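Local coordinates for protein YHR177W (PDB 4M8B) that carries a WOPR domain, crystallised in complex with DNA, and probably acts as a DNA-binding transcription regulator of the fungal Gti1/Pac2 family, at residues F123-N128 with D176-V181. Residues are numbered along the deposited sequence; the frame is centred on the assembly and turned at random.
Sequences FSLKFN and DALQKV. With EDO (1,2-ethanediol), chain D; nucleotides of chain A.
The apolar seam between the antiparallel sheet of the WOPR domain and the end of helix 172-179 is built from alternate residues of one strand, Phe123, Leu125 and Phe127, which meet Ala177, Leu178 and Val181. Between these two segments the contact is side-chain packing with no hydrogen bond; Lys79 NZ separately takes Leu178 O. Phe123 has its CG anti to the backbone N (chi1 -177°), which carries CG toward the helix. At the far end of the ring CZ lies 3.5 Å from Leu178 CD2, and the methyl approaches obliquely. Val181, just past the helix, meets the same ring tip to tip, with CG1 4.1 Å from Phe123 CZ. Leu125 supplies one branch, CD1, which sits 3.7 Å from Leu178 CD2 and 4.0 Å from Ala177 CB, the two leucine side chains crossing at about a right angle. Ala177 CB, directed at the strand, touches Phe127 as well as Leu125: the methyl comes up in the plane of the Phe127 ring, at its edge, 3.7 Å from Phe127 CD1. Helix 16-28 adds to the same apolar layer, with Leu19 on Phe123, Phe23 on Leu125, Ala20 on Leu178 and the ring of Phe27 nearly parallel to that of Phe127. The Ser124 side chain leaves the strand on the side away from the helix, and its OG lies 3.5 Å from OP2 of DG11 of chain A. A sheet strand with helices 16-28 and 172-179 on one side and a DNA phosphate near the other is consistent with the DNA-binding role of the WOPR domain.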
loop_
_atom_site.group_PDB
_atom_site.type_symbol
_atom_site.label_atom_id
_atom_site.label_comp_id
_atom_site.label_asym_id
_atom_site.label_seq_id
_atom_site.Cartn_x
_atom_site.Cartn_y
_atom_site.Cartn_z
ATOM N N PHE C 123 -4.821 1.476 1.107
ATOM C CA PHE C 123 -6.188 1.016 1.275
ATOM C C PHE C 123 -6.527 1.006 2.757
ATOM O O PHE C 123 -5.708 0.607 3.584
ATOM C CB PHE C 123 -6.350 -0.390 0.688
ATOM C CG PHE C 123 -7.753 -0.922 0.758
ATOM C CD1 PHE C 123 -8.223 -1.531 1.912
ATOM C CD2 PHE C 123 -8.601 -0.819 -0.331
ATOM C CE1 PHE C 123 -9.515 -2.021 1.979
ATOM C CE2 PHE C 123 -9.896 -1.307 -0.272
ATOM C CZ PHE C 123 -10.354 -1.910 0.885
ATOM N N SER C 124 -7.730 1.457 3.096
ATOM C CA SER C 124 -8.180 1.439 4.483
ATOM C C SER C 124 -9.440 0.598 4.626
ATOM O O SER C 124 -10.365 0.702 3.820
ATOM C CB SER C 124 -8.420 2.858 5.005
ATOM O OG SER C 124 -9.382 3.536 4.220
ATOM N N LEU C 125 -9.465 -0.239 5.656
ATOM C CA LEU C 125 -10.600 -1.114 5.907
ATOM C C LEU C 125 -11.085 -0.967 7.341
ATOM O O LEU C 125 -10.327 -1.185 8.287
ATOM C CB LEU C 125 -10.215 -2.570 5.647
ATOM C CG LEU C 125 -11.257 -3.620 6.038
ATOM C CD1 LEU C 125 -12.427 -3.599 5.068
ATOM C CD2 LEU C 125 -10.634 -5.007 6.104
ATOM N N LYS C 126 -12.348 -0.588 7.495
ATOM C CA LYS C 126 -12.977 -0.545 8.806
ATOM C C LYS C 126 -13.742 -1.846 8.997
ATOM O O LYS C 126 -14.613 -2.181 8.196
ATOM C CB LYS C 126 -13.909 0.660 8.909
ATOM C CG LYS C 126 -13.195 1.987 8.709
ATOM C CD LYS C 126 -14.166 3.146 8.579
ATOM C CE LYS C 126 -13.420 4.454 8.372
ATOM N NZ LYS C 126 -12.453 4.711 9.476
ATOM N N PHE C 127 -13.409 -2.580 10.051
ATOM C CA PHE C 127 -13.884 -3.949 10.197
ATOM C C PHE C 127 -14.070 -4.319 11.666
ATOM O O PHE C 127 -13.192 -4.068 12.493
ATOM C CB PHE C 127 -12.880 -4.889 9.526
ATOM C CG PHE C 127 -13.341 -6.311 9.423
ATOM C CD1 PHE C 127 -14.196 -6.706 8.407
ATOM C CD2 PHE C 127 -12.896 -7.262 10.325
ATOM C CE1 PHE C 127 -14.612 -8.022 8.306
ATOM C CE2 PHE C 127 -13.306 -8.577 10.228
ATOM C CZ PHE C 127 -14.165 -8.958 9.217
ATOM N N ASN C 128 -15.220 -4.909 11.986
ATOM C CA ASN C 128 -15.525 -5.318 13.356
ATOM C C ASN C 128 -14.561 -6.374 13.889
ATOM O O ASN C 128 -14.319 -7.392 13.242
ATOM C CB ASN C 128 -16.965 -5.824 13.457
ATOM C CG ASN C 128 -17.232 -6.558 14.758
ATOM O OD1 ASN C 128 -17.168 -7.786 14.813
ATOM N ND2 ASN C 128 -17.531 -5.808 15.811
ATOM N N ASP C 176 -17.512 -8.997 2.305
ATOM C CA ASP C 176 -18.623 -8.050 2.296
ATOM C C ASP C 176 -18.140 -6.651 2.663
ATOM O O ASP C 176 -18.475 -5.673 1.994
ATOM C CB ASP C 176 -19.731 -8.499 3.253
ATOM C CG ASP C 176 -20.447 -9.750 2.775
ATOM O OD1 ASP C 176 -20.502 -9.973 1.547
ATOM O OD2 ASP C 176 -20.957 -10.507 3.628
ATOM N N ALA C 177 -17.348 -6.568 3.727
ATOM C CA ALA C 177 -16.777 -5.302 4.173
ATOM C C ALA C 177 -15.941 -4.640 3.077
ATOM O O ALA C 177 -15.961 -3.418 2.918
ATOM C CB ALA C 177 -15.940 -5.515 5.423
ATOM N N LEU C 178 -15.213 -5.455 2.322
ATOM C CA LEU C 178 -14.337 -4.951 1.269
ATOM C C LEU C 178 -15.100 -4.374 0.081
ATOM O O LEU C 178 -14.651 -3.418 -0.548
ATOM C CB LEU C 178 -13.378 -6.048 0.798
ATOM C CG LEU C 178 -12.233 -6.365 1.759
ATOM C CD1 LEU C 178 -11.425 -7.556 1.269
ATOM C CD2 LEU C 178 -11.345 -5.144 1.918
ATOM N N GLN C 179 -16.253 -4.955 -0.231
ATOM C CA GLN C 179 -17.038 -4.485 -1.366
ATOM C C GLN C 179 -17.829 -3.221 -1.013
ATOM O O GLN C 179 -18.161 -2.423 -1.891
ATOM C CB GLN C 179 -17.952 -5.597 -1.895
ATOM C CG GLN C 179 -19.103 -5.965 -0.974
ATOM C CD GLN C 179 -20.385 -5.233 -1.324
ATOM O OE1 GLN C 179 -20.520 -4.681 -2.418
ATOM N NE2 GLN C 179 -21.336 -5.227 -0.396
ATOM N N LYS C 180 -18.110 -3.039 0.276
ATOM C CA LYS C 180 -18.823 -1.854 0.753
ATOM C C LYS C 180 -17.962 -0.595 0.676
ATOM O O LYS C 180 -18.470 0.520 0.798
ATOM C CB LYS C 180 -19.296 -2.045 2.200
ATOM C CG LYS C 180 -20.429 -3.041 2.382
ATOM C CD LYS C 180 -21.053 -2.907 3.769
ATOM C CE LYS C 180 -20.052 -3.208 4.876
ATOM N NZ LYS C 180 -19.713 -4.658 4.960
ATOM N N VAL C 181 -16.661 -0.778 0.482
ATOM C CA VAL C 181 -15.715 0.335 0.499
ATOM C C VAL C 181 -15.705 1.135 -0.806
ATOM O O VAL C 181 -15.728 0.561 -1.896
ATOM C CB VAL C 181 -14.289 -0.155 0.813
ATOM C CG1 VAL C 181 -13.279 0.963 0.610
ATOM C CG2 VAL C 181 -14.219 -0.694 2.232
HETATM C C1 EDO D . -4.356 3.861 4.201
HETATM O O1 EDO D . -5.259 3.115 5.027
HETATM C C2 EDO D . -3.909 5.101 4.962
HETATM O O2 EDO D . -2.875 4.747 5.888
ATOM P P DG A 11 -7.894 7.155 3.547
ATOM O OP1 DG A 11 -9.135 7.071 4.343
ATOM O OP2 DG A 11 -6.967 6.002 3.547
ATOM O "O5'" DG A 11 -8.287 7.483 2.033
ATOM C "C5'" DG A 11 -9.606 7.911 1.675
ATOM C "C4'" DG A 11 -9.857 9.379 1.986
ATOM O "O4'" DG A 11 -8.717 10.179 1.607
ATOM C "C3'" DG A 11 -11.001 10.021 1.214
ATOM O "O3'" DG A 11 -12.234 9.798 1.886
ATOM C "C2'" DG A 11 -10.619 11.502 1.155
ATOM C "C1'" DG A 11 -9.116 11.519 1.406
ATOM N N9 DG A 11 -8.290 12.097 0.341
ATOM C C8 DG A 11 -7.312 11.462 -0.386
ATOM N N7 DG A 11 -6.723 12.237 -1.261
ATOM C C5 DG A 11 -7.346 13.466 -1.101
ATOM C C6 DG A 11 -7.129 14.692 -1.773
ATOM O O6 DG A 11 -6.317 14.950 -2.675
ATOM N N1 DG A 11 -7.979 15.690 -1.301
ATOM C C2 DG A 11 -8.918 15.523 -0.308
ATOM N N2 DG A 11 -9.647 16.604 0.013
ATOM N N3 DG A 11 -9.128 14.379 0.328
ATOM C C4 DG A 11 -8.310 13.397 -0.118
#